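Local coordinates for acetyltransferase, GNAT family (Streptococcus agalactiae 2603V/R, PDB 2Q7B), which probably acts as an N-acetyltransferase, as a member of the GNAT family, at residues Tyr65-Trp74 with Gly84-Asp92; Asp37-Glu46 with Phe101-Gly109. One frame throughout, in Å; residues are numbered along the deposited sequence.

Interaction 1: residues Tyr65-Trp74 with Gly84-Asp92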
loop_
_atom_site.group_PDB
_atom_site.type_symbol
_atom_site.label_atom_id
_atom_site.label_comp_id
_atom_site.label_asym_id
_atom_site.label_seq_id
_atom_site.Cartn_x
_atom_site.Cartn_y
_atom_site.Cartn_z
ATOM N N TYR A 65 16.258 -2.114 -2.800
ATOM C CA TYR A 65 16.536 -2.094 -1.377
ATOM C C TYR A 65 17.067 -3.432 -0.900
ATOM O O TYR A 65 18.016 -3.480 -0.141
ATOM C CB TYR A 65 15.279 -1.680 -0.628
ATOM C CG TYR A 65 15.469 -1.389 0.836
ATOM C CD1 TYR A 65 15.453 -2.423 1.777
ATOM C CD2 TYR A 65 15.605 -0.078 1.289
ATOM C CE1 TYR A 65 15.592 -2.171 3.111
ATOM C CE2 TYR A 65 15.769 0.183 2.638
ATOM C CZ TYR A 65 15.757 -0.865 3.532
ATOM O OH TYR A 65 15.898 -0.641 4.874
ATOM N N TYR A 66 16.447 -4.522 -1.345
ATOM C CA TYR A 66 16.846 -5.864 -0.915
ATOM C C TYR A 66 17.702 -6.598 -1.936
ATOM O O TYR A 66 18.857 -6.909 -1.681
ATOM C CB TYR A 66 15.602 -6.736 -0.603
ATOM C CG TYR A 66 14.795 -6.238 0.568
ATOM C CD1 TYR A 66 15.163 -6.541 1.863
ATOM C CD2 TYR A 66 13.698 -5.418 0.381
ATOM C CE1 TYR A 66 14.434 -6.072 2.956
ATOM C CE2 TYR A 66 12.959 -4.952 1.459
ATOM C CZ TYR A 66 13.338 -5.284 2.744
ATOM O OH TYR A 66 12.616 -4.790 3.802
ATOM N N GLN A 67 17.121 -6.831 -3.106
ATOM C CA GLN A 67 17.703 -7.726 -4.096
ATOM C C GLN A 67 19.003 -7.282 -4.748
ATOM O O GLN A 67 19.866 -8.110 -4.980
ATOM C CB GLN A 67 16.637 -8.094 -5.133
ATOM C CG GLN A 67 15.456 -8.833 -4.493
ATOM C CD GLN A 67 14.300 -9.050 -5.447
ATOM O OE1 GLN A 67 13.991 -8.181 -6.268
ATOM N NE2 GLN A 67 13.638 -10.198 -5.326
ATOM N N ASN A 68 19.146 -5.990 -5.026
ATOM C CA ASN A 68 20.360 -5.464 -5.628
ATOM C C ASN A 68 21.477 -5.239 -4.619
ATOM O O ASN A 68 22.587 -4.916 -5.012
ATOM C CB ASN A 68 20.073 -4.168 -6.397
ATOM C CG ASN A 68 19.210 -4.400 -7.638
ATOM O OD1 ASN A 68 19.020 -5.537 -8.088
ATOM N ND2 ASN A 68 18.700 -3.315 -8.205
ATOM N N ARG A 69 21.192 -5.415 -3.330
ATOM C CA ARG A 69 22.197 -5.224 -2.293
ATOM C C ARG A 69 22.462 -6.502 -1.509
ATOM O O ARG A 69 22.604 -6.457 -0.302
ATOM C CB ARG A 69 21.760 -4.094 -1.356
ATOM C CG ARG A 69 21.528 -2.764 -2.076
ATOM C CD ARG A 69 21.438 -1.622 -1.078
ATOM N NE ARG A 69 20.291 -1.758 -0.178
ATOM C CZ ARG A 69 20.106 -1.052 0.945
ATOM N NH1 ARG A 69 20.989 -0.139 1.337
ATOM N NH2 ARG A 69 19.025 -1.255 1.698
ATOM N N LYS A 70 22.523 -7.635 -2.212
ATOM C CA LYS A 70 22.835 -8.954 -1.632
ATOM C C LYS A 70 21.845 -9.456 -0.570
ATOM O O LYS A 70 22.167 -10.323 0.260
ATOM C CB LYS A 70 24.271 -8.973 -1.103
ATOM C CG LYS A 70 25.299 -8.697 -2.184
ATOM C CD LYS A 70 26.688 -8.562 -1.595
ATOM C CE LYS A 70 27.687 -8.151 -2.643
ATOM N NZ LYS A 70 28.977 -7.717 -2.012
ATOM N N GLY A 71 20.631 -8.915 -0.616
ATOM C CA GLY A 71 19.576 -9.338 0.267
ATOM C C GLY A 71 18.570 -10.062 -0.608
ATOM O O GLY A 71 18.847 -10.395 -1.756
ATOM N N GLN A 72 17.390 -10.296 -0.074
ATOM C CA GLN A 72 16.387 -10.989 -0.830
ATOM C C GLN A 72 15.033 -10.743 -0.178
ATOM O O GLN A 72 14.952 -10.277 0.967
ATOM C CB GLN A 72 16.779 -12.477 -0.958
ATOM C CG GLN A 72 15.981 -13.288 -1.955
ATOM C CD GLN A 72 15.853 -12.604 -3.288
ATOM O OE1 GLN A 72 14.863 -11.914 -3.540
ATOM N NE2 GLN A 72 16.862 -12.735 -4.119
ATOM N N PHE A 73 13.976 -10.963 -0.951
ATOM C CA PHE A 73 12.611 -10.779 -0.497
ATOM C C PHE A 73 11.797 -11.914 -1.099
ATOM O O PHE A 73 11.787 -12.086 -2.311
ATOM C CB PHE A 73 12.055 -9.416 -0.931
ATOM C CG PHE A 73 10.831 -8.976 -0.152
ATOM C CD1 PHE A 73 9.605 -9.610 -0.319
ATOM C CD2 PHE A 73 10.903 -7.917 0.740
ATOM C CE1 PHE A 73 8.487 -9.205 0.415
ATOM C CE2 PHE A 73 9.805 -7.509 1.454
ATOM C CZ PHE A 73 8.591 -8.167 1.303
ATOM N N TRP A 74 11.121 -12.692 -0.249
ATOM C CA TRP A 74 10.305 -13.802 -0.720
ATOM C C TRP A 74 8.827 -13.604 -0.441
ATOM O O TRP A 74 8.437 -13.061 0.586
ATOM C CB TRP A 74 10.711 -15.121 -0.055
ATOM C CG TRP A 74 12.130 -15.572 -0.310
ATOM C CD1 TRP A 74 12.560 -16.406 -1.297
ATOM C CD2 TRP A 74 13.297 -15.214 0.447
ATOM N NE1 TRP A 74 13.908 -16.599 -1.199
ATOM C CE2 TRP A 74 14.390 -15.884 -0.138
ATOM C CE3 TRP A 74 13.520 -14.394 1.570
ATOM C CZ2 TRP A 74 15.691 -15.765 0.353
ATOM C CZ3 TRP A 74 14.797 -14.287 2.066
ATOM C CH2 TRP A 74 15.876 -14.968 1.453
ATOM N N GLY A 84 2.017 -14.763 2.432
ATOM C CA GLY A 84 3.117 -14.699 3.365
ATOM C C GLY A 84 4.289 -13.994 2.729
ATOM O O GLY A 84 4.355 -13.870 1.493
ATOM N N SER A 85 5.193 -13.501 3.572
ATOM C CA SER A 85 6.395 -12.838 3.103
ATOM C C SER A 85 7.512 -12.970 4.121
ATOM O O SER A 85 7.266 -13.179 5.313
ATOM C CB SER A 85 6.115 -11.344 2.815
ATOM O OG SER A 85 5.822 -10.588 3.984
ATOM N N ILE A 86 8.750 -12.880 3.638
ATOM C CA ILE A 86 9.918 -12.765 4.494
ATOM C C ILE A 86 11.038 -12.101 3.667
ATOM O O ILE A 86 11.076 -12.236 2.458
ATOM C CB ILE A 86 10.365 -14.101 5.104
ATOM C CG1 ILE A 86 11.247 -13.850 6.335
ATOM C CG2 ILE A 86 11.077 -14.976 4.077
ATOM C CD1 ILE A 86 11.508 -15.111 7.164
ATOM N N ALA A 87 11.932 -11.378 4.331
ATOM C CA ALA A 87 13.008 -10.675 3.650
ATOM C C ALA A 87 14.279 -10.773 4.442
ATOM O O ALA A 87 14.254 -10.885 5.671
ATOM C CB ALA A 87 12.646 -9.201 3.483
ATOM N N LEU A 88 15.384 -10.734 3.718
ATOM C CA LEU A 88 16.708 -10.707 4.297
ATOM C C LEU A 88 17.369 -9.426 3.829
ATOM O O LEU A 88 17.407 -9.151 2.628
ATOM C CB LEU A 88 17.536 -11.938 3.877
ATOM C CG LEU A 88 18.951 -12.053 4.452
ATOM C CD1 LEU A 88 19.393 -13.492 4.559
ATOM C CD2 LEU A 88 19.993 -11.228 3.672
ATOM N N LEU A 89 17.885 -8.649 4.790
ATOM C CA LEU A 89 18.625 -7.417 4.521
ATOM C C LEU A 89 20.056 -7.629 4.969
ATOM O O LEU A 89 20.298 -7.918 6.129
ATOM C CB LEU A 89 18.013 -6.226 5.293
ATOM C CG LEU A 89 18.703 -4.865 5.134
ATOM C CD1 LEU A 89 18.545 -4.324 3.706
ATOM C CD2 LEU A 89 18.155 -3.834 6.137
ATOM N N ARG A 90 21.011 -7.497 4.053
ATOM C CA ARG A 90 22.420 -7.625 4.408
ATOM C C ARG A 90 22.900 -6.345 5.104
ATOM O O ARG A 90 22.682 -5.239 4.604
ATOM C CB ARG A 90 23.289 -7.880 3.165
ATOM C CG ARG A 90 24.779 -7.831 3.444
ATOM C CD ARG A 90 25.620 -8.010 2.215
ATOM N NE ARG A 90 27.030 -7.879 2.572
ATOM C CZ ARG A 90 27.703 -6.728 2.648
ATOM N NH1 ARG A 90 27.125 -5.561 2.408
ATOM N NH2 ARG A 90 28.972 -6.745 2.998
ATOM N N ILE A 91 23.519 -6.517 6.271
ATOM C CA ILE A 91 24.148 -5.419 7.012
ATOM C C ILE A 91 25.629 -5.406 6.654
ATOM O O ILE A 91 26.181 -4.365 6.312
ATOM C CB ILE A 91 23.953 -5.560 8.540
ATOM C CG1 ILE A 91 22.461 -5.539 8.880
ATOM C CG2 ILE A 91 24.711 -4.462 9.285
ATOM C CD1 ILE A 91 21.697 -4.339 8.291
ATOM N N ASP A 92 26.257 -6.575 6.720
ATOM C CA ASP A 92 27.667 -6.746 6.354
ATOM C C ASP A 92 27.887 -8.217 6.018
ATOM O O ASP A 92 26.924 -8.969 6.015
ATOM C CB ASP A 92 28.593 -6.215 7.459
ATOM C CG ASP A 92 28.353 -6.858 8.819
ATOM O OD1 ASP A 92 28.234 -8.095 8.924
ATOM O OD2 ASP A 92 28.325 -6.107 9.809
HETATM O O HOH W 1 20.242 -6.224 1.536
HETATM O O HOH W 2 24.511 -4.747 1.096
#

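Interaction 2: residues Asp37-Glu46 with Phe101-Gly109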
loop_
_atom_site.group_PDB
_atom_site.type_symbol
_atom_site.label_atom_id
_atom_site.label_comp_id
_atom_site.label_asym_id
_atom_site.label_seq_id
_atom_site.Cartn_x
_atom_site.Cartn_y
_atom_site.Cartn_z
ATOM N N ASP A 37 -1.676 -5.459 1.409
ATOM C CA ASP A 37 -2.834 -5.900 2.200
ATOM C C ASP A 37 -2.408 -6.852 3.313
ATOM O O ASP A 37 -2.927 -6.784 4.410
ATOM C CB ASP A 37 -3.918 -6.572 1.333
ATOM C CG ASP A 37 -4.636 -5.599 0.391
ATOM O OD1 ASP A 37 -4.739 -4.377 0.692
ATOM O OD2 ASP A 37 -5.159 -6.083 -0.641
ATOM N N LEU A 38 -1.481 -7.745 3.017
ATOM C CA LEU A 38 -0.956 -8.694 4.018
ATOM C C LEU A 38 -0.255 -7.973 5.151
ATOM O O LEU A 38 -0.505 -8.233 6.323
ATOM C CB LEU A 38 0.018 -9.674 3.346
ATOM C CG LEU A 38 0.869 -10.571 4.255
ATOM C CD1 LEU A 38 0.013 -11.534 5.076
ATOM C CD2 LEU A 38 1.819 -11.332 3.430
ATOM N N ILE A 39 0.640 -7.057 4.785
ATOM C CA ILE A 39 1.401 -6.289 5.765
ATOM C C ILE A 39 0.471 -5.456 6.627
ATOM O O ILE A 39 0.580 -5.480 7.852
ATOM C CB ILE A 39 2.488 -5.407 5.094
ATOM C CG1 ILE A 39 3.523 -6.283 4.364
ATOM C CG2 ILE A 39 3.147 -4.512 6.130
ATOM C CD1 ILE A 39 4.486 -5.507 3.510
ATOM N N ASN A 40 -0.438 -4.718 5.983
ATOM C CA ASN A 40 -1.402 -3.899 6.691
ATOM C C ASN A 40 -2.254 -4.722 7.644
ATOM O O ASN A 40 -2.515 -4.305 8.745
ATOM C CB ASN A 40 -2.333 -3.179 5.709
ATOM C CG ASN A 40 -3.297 -2.241 6.418
ATOM O OD1 ASN A 40 -2.879 -1.265 7.037
ATOM N ND2 ASN A 40 -4.587 -2.558 6.363
ATOM N N TYR A 41 -2.705 -5.887 7.194
ATOM C CA TYR A 41 -3.513 -6.747 8.030
ATOM C C TYR A 41 -2.757 -7.162 9.333
ATOM O O TYR A 41 -3.243 -7.009 10.456
ATOM C CB TYR A 41 -4.003 -7.991 7.239
ATOM C CG TYR A 41 -4.673 -8.951 8.182
ATOM C CD1 TYR A 41 -5.999 -8.771 8.555
ATOM C CD2 TYR A 41 -3.944 -9.963 8.803
ATOM C CE1 TYR A 41 -6.599 -9.602 9.496
ATOM C CE2 TYR A 41 -4.537 -10.797 9.736
ATOM C CZ TYR A 41 -5.857 -10.603 10.076
ATOM O OH TYR A 41 -6.430 -11.429 10.994
ATOM N N CYS A 42 -1.563 -7.694 9.166
ATOM C CA CYS A 42 -0.779 -8.177 10.282
ATOM C C CYS A 42 -0.378 -7.075 11.235
ATOM O O CYS A 42 -0.481 -7.240 12.437
ATOM C CB CYS A 42 0.476 -8.883 9.780
ATOM S SG CYS A 42 0.137 -10.410 8.938
ATOM N N GLN A 43 0.086 -5.951 10.695
ATOM C CA GLN A 43 0.531 -4.846 11.524
ATOM C C GLN A 43 -0.588 -4.067 12.158
ATOM O O GLN A 43 -0.516 -3.725 13.335
ATOM C CB GLN A 43 1.368 -3.860 10.712
ATOM C CG GLN A 43 2.701 -4.421 10.238
ATOM C CD GLN A 43 3.526 -3.432 9.428
ATOM O OE1 GLN A 43 2.987 -2.566 8.716
ATOM N NE2 GLN A 43 4.852 -3.579 9.509
ATOM N N ASN A 44 -1.624 -3.795 11.372
ATOM C CA ASN A 44 -2.620 -2.817 11.774
ATOM C C ASN A 44 -4.020 -3.280 12.089
ATOM O O ASN A 44 -4.722 -2.594 12.825
ATOM C CB ASN A 44 -2.687 -1.732 10.713
ATOM C CG ASN A 44 -1.364 -1.010 10.540
ATOM O OD1 ASN A 44 -0.707 -0.697 11.515
ATOM N ND2 ASN A 44 -0.973 -0.737 9.288
ATOM N N ILE A 45 -4.441 -4.396 11.510
ATOM C CA ILE A 45 -5.767 -4.935 11.793
ATOM C C ILE A 45 -5.638 -5.956 12.913
ATOM O O ILE A 45 -6.343 -5.886 13.912
ATOM C CB ILE A 45 -6.421 -5.543 10.531
ATOM C CG1 ILE A 45 -6.629 -4.418 9.498
ATOM C CG2 ILE A 45 -7.773 -6.204 10.909
ATOM C CD1 ILE A 45 -7.133 -4.877 8.180
ATOM N N GLU A 46 -4.689 -6.871 12.761
ATOM C CA GLU A 46 -4.466 -7.914 13.747
ATOM C C GLU A 46 -3.687 -7.426 14.962
ATOM O O GLU A 46 -4.159 -7.585 16.075
ATOM C CB GLU A 46 -3.744 -9.096 13.104
ATOM C CG GLU A 46 -3.644 -10.293 14.017
ATOM C CD GLU A 46 -2.852 -11.426 13.430
ATOM O OE1 GLU A 46 -1.924 -11.203 12.630
ATOM O OE2 GLU A 46 -3.152 -12.553 13.822
ATOM N N PHE A 101 8.401 -10.220 7.932
ATOM C CA PHE A 101 7.966 -11.592 8.106
ATOM C C PHE A 101 6.484 -11.625 8.486
ATOM O O PHE A 101 6.124 -11.338 9.616
ATOM C CB PHE A 101 8.858 -12.259 9.136
ATOM C CG PHE A 101 8.545 -13.710 9.391
ATOM C CD1 PHE A 101 7.966 -14.537 8.434
ATOM C CD2 PHE A 101 8.979 -14.279 10.561
ATOM C CE1 PHE A 101 7.736 -15.857 8.700
ATOM C CE2 PHE A 101 8.778 -15.592 10.813
ATOM C CZ PHE A 101 8.140 -16.386 9.884
ATOM N N PHE A 102 5.638 -11.981 7.533
ATOM C CA PHE A 102 4.188 -11.974 7.740
ATOM C C PHE A 102 3.532 -13.181 7.111
ATOM O O PHE A 102 4.015 -13.680 6.097
ATOM C CB PHE A 102 3.572 -10.722 7.104
ATOM C CG PHE A 102 4.137 -9.428 7.630
ATOM C CD1 PHE A 102 3.832 -8.998 8.910
ATOM C CD2 PHE A 102 4.962 -8.624 6.832
ATOM C CE1 PHE A 102 4.350 -7.815 9.403
ATOM C CE2 PHE A 102 5.472 -7.442 7.327
ATOM C CZ PHE A 102 5.171 -7.044 8.616
ATOM N N THR A 103 2.445 -13.643 7.730
ATOM C CA THR A 103 1.645 -14.739 7.202
ATOM C C THR A 103 0.193 -14.501 7.561
ATOM O O THR A 103 -0.078 -13.973 8.619
ATOM C CB THR A 103 2.052 -16.130 7.803
ATOM O OG1 THR A 103 1.953 -16.082 9.224
ATOM C CG2 THR A 103 3.463 -16.517 7.449
ATOM N N TYR A 104 -0.741 -14.854 6.686
ATOM C CA TYR A 104 -2.153 -14.783 7.070
ATOM C C TYR A 104 -2.379 -15.908 8.117
ATOM O O TYR A 104 -1.758 -16.961 8.022
ATOM C CB TYR A 104 -3.123 -14.877 5.870
ATOM C CG TYR A 104 -3.304 -13.569 5.111
ATOM C CD1 TYR A 104 -3.732 -12.404 5.762
ATOM C CD2 TYR A 104 -3.083 -13.502 3.727
ATOM C CE1 TYR A 104 -3.897 -11.198 5.052
ATOM C CE2 TYR A 104 -3.234 -12.317 3.031
ATOM C CZ TYR A 104 -3.642 -11.173 3.691
ATOM O OH TYR A 104 -3.810 -10.026 2.951
ATOM N N PRO A 105 -3.202 -15.655 9.153
ATOM C CA PRO A 105 -3.401 -16.612 10.258
ATOM C C PRO A 105 -3.654 -18.062 9.935
ATOM O O PRO A 105 -3.088 -18.938 10.598
ATOM C CB PRO A 105 -4.605 -16.030 11.005
ATOM C CG PRO A 105 -4.465 -14.543 10.800
ATOM C CD PRO A 105 -3.928 -14.391 9.400
ATOM N N LYS A 106 -4.473 -18.349 8.934
ATOM C CA LYS A 106 -4.827 -19.751 8.665
ATOM C C LYS A 106 -3.668 -20.625 8.151
ATOM O O LYS A 106 -3.785 -21.852 8.129
ATOM C CB LYS A 106 -6.047 -19.842 7.731
ATOM C CG LYS A 106 -5.856 -19.265 6.333
ATOM C CD LYS A 106 -7.067 -19.569 5.483
ATOM C CE LYS A 106 -7.037 -18.868 4.137
ATOM N NZ LYS A 106 -8.227 -19.240 3.333
ATOM N N TYR A 107 -2.572 -19.985 7.752
ATOM C CA TYR A 107 -1.379 -20.646 7.223
ATOM C C TYR A 107 -0.335 -20.883 8.298
ATOM O O TYR A 107 0.678 -21.508 8.037
ATOM C CB TYR A 107 -0.773 -19.804 6.092
ATOM C CG TYR A 107 -1.740 -19.578 4.947
ATOM C CD1 TYR A 107 -1.949 -20.552 3.998
ATOM C CD2 TYR A 107 -2.429 -18.382 4.810
ATOM C CE1 TYR A 107 -2.832 -20.368 2.964
ATOM C CE2 TYR A 107 -3.327 -18.194 3.765
ATOM C CZ TYR A 107 -3.506 -19.184 2.847
ATOM O OH TYR A 107 -4.379 -19.006 1.802
ATOM N N ARG A 108 -0.594 -20.385 9.510
ATOM C CA ARG A 108 0.317 -20.531 10.660
ATOM C C ARG A 108 0.136 -21.858 11.338
ATOM O O ARG A 108 -0.985 -22.346 11.474
ATOM C CB ARG A 108 0.054 -19.428 11.679
ATOM C CG ARG A 108 0.235 -18.036 11.097
ATOM C CD ARG A 108 -0.113 -16.960 12.089
ATOM N NE ARG A 108 -0.148 -15.623 11.473
ATOM C CZ ARG A 108 -0.771 -14.565 11.991
ATOM N NH1 ARG A 108 -1.430 -14.656 13.129
ATOM N NH2 ARG A 108 -0.773 -13.403 11.350
ATOM N N GLY A 109 1.230 -22.464 11.776
ATOM C CA GLY A 109 1.145 -23.736 12.471
ATOM C C GLY A 109 0.534 -24.826 11.615
ATOM O O GLY A 109 0.443 -24.701 10.398
#

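Interaction 1: residues Tyr65-Trp74 with Gly84-Asp92
Q72 pairs with L88 and W74 with I86 where strand 72-74 runs against strand 84-90, antiparallel at 176° with axes 4.7 Å apart. Both are hydrogen-bonded pairs; the bond from W74 N to I86 O is 2.7 Å and almost straight. F73 and A87 form the non-hydrogen-bonded pair between them. At the end nearer the helix, G71 CA sits 3.2 Å from L88 O, with no side chain in between. Beyond that point water takes over: one molecule joins R69 O to R90 N, and another joins R69 O to R90 NH1, while R90 NH2 makes a salt bridge to D93.

W74, I86 and L88 share one face of the sheet. With its CG beside the backbone N (chi1 -61°), W74 lays its six-membered ring along the partner strand, CE3 3.5 Å from I86 CG2 and CZ3 4.0 Å from L88 CB. Helix 114-128 covers this side, F125 meeting the indole edge-to-face. On the other face, A87 CB touches both F73 CD2, at 3.5 Å, and Y66 CE1, at 3.6 Å. The Y66 ring is itself sandwiched, F73 over one face and Y65 over the opposite one, and its hydroxyl bonds to D58. L89 CD1 reaches Y65 CE1 at 3.7 Å and also meets R69 NH2. R69 NH2 stands over the centre of one face of the Y65 ring, and NE and NH2 both bond to Y65 O.

This is the hairpin of strands 72-78 and 81-90 in the GNAT sheet, with helix 62-67 leading into it and mostly aromatic and aliphatic side chains on both faces.

Interaction 2: residues Asp37-Glu46 with Phe101-Gly109
F102, the last but one residue of strand 95-103, sends its ring against helix 37-46, which crosses the strand nearly at right angles (94°). I39 CA lies over one face of the ring. C42 CB comes to 3.5 Å from F102 CD1, while I39 CG1 meets CD2 on the other flank at 3.7 Å. Q43 closes off the ring's far end: its NE2 approaches F102 CZ at 3.6 Å, the amide plane standing almost perpendicular to the ring; its OE1 bonds to Q56 and its NE2 to a citrate that probably came from the crystallisation liquor.

T103 turns its side chain from the helix, but its carbonyl O lies 3.6 Å from C42 SG. At Y104 the ring swings back toward the helix, and L38 CD1 stands over its centre, 3.6 Å from the centroid, in a CH-pi contact practically on the ring normal. L38 CG lies beside its carbonyl carbon (chi1 169°), and the turn at chi2 then sets CD1 over the ring. Y41 meets the edge of the Y104 ring with its CB and CG, and carries its own ring on to P105, CE2 3.7 Å from P105 CD.

R108 completes the contact. Its extended chain brings the guanidinium end-on to E46, NH2 to OE1 and NH1 to OE2, both 2.8 Å, through the syn lone pairs and with the two groups nearly coplanar. From the side, NE bonds to T103 OG1 and NH2 to T103 O, and P105 CA lies over one face.

So the guanidinium is fixed in rotation by four bonds to two residues, and the positive charge facing E46 would probably ease a carboxylate at the C-terminal end of its helix. A greasy aromatic patch thus finishes in a two-pronged, nearly coplanar salt bridge.

Interactions 1 and 2 meet across neighbouring strands of one sheet: S85 N, in 81-90, probably bonds to F102 O, in 95-103, and L38 CD2 packs on G84 N. Interaction 1 is nested in the chain loop that interaction 2 closes. The first is largely buried, strand against strand, held by main-chain bonds and apolar side chains, with the bridging waters at its R69-R90 end. The second is only partly buried and sets a helix on the sheet mainly through side chains, with no main-chain hydrogen bond between the two segments, aromatic at F102 and Y104 and ionic where E46 meets R108. It also borders the second subunit, where D37 bonds to M53 and A54 of that chain.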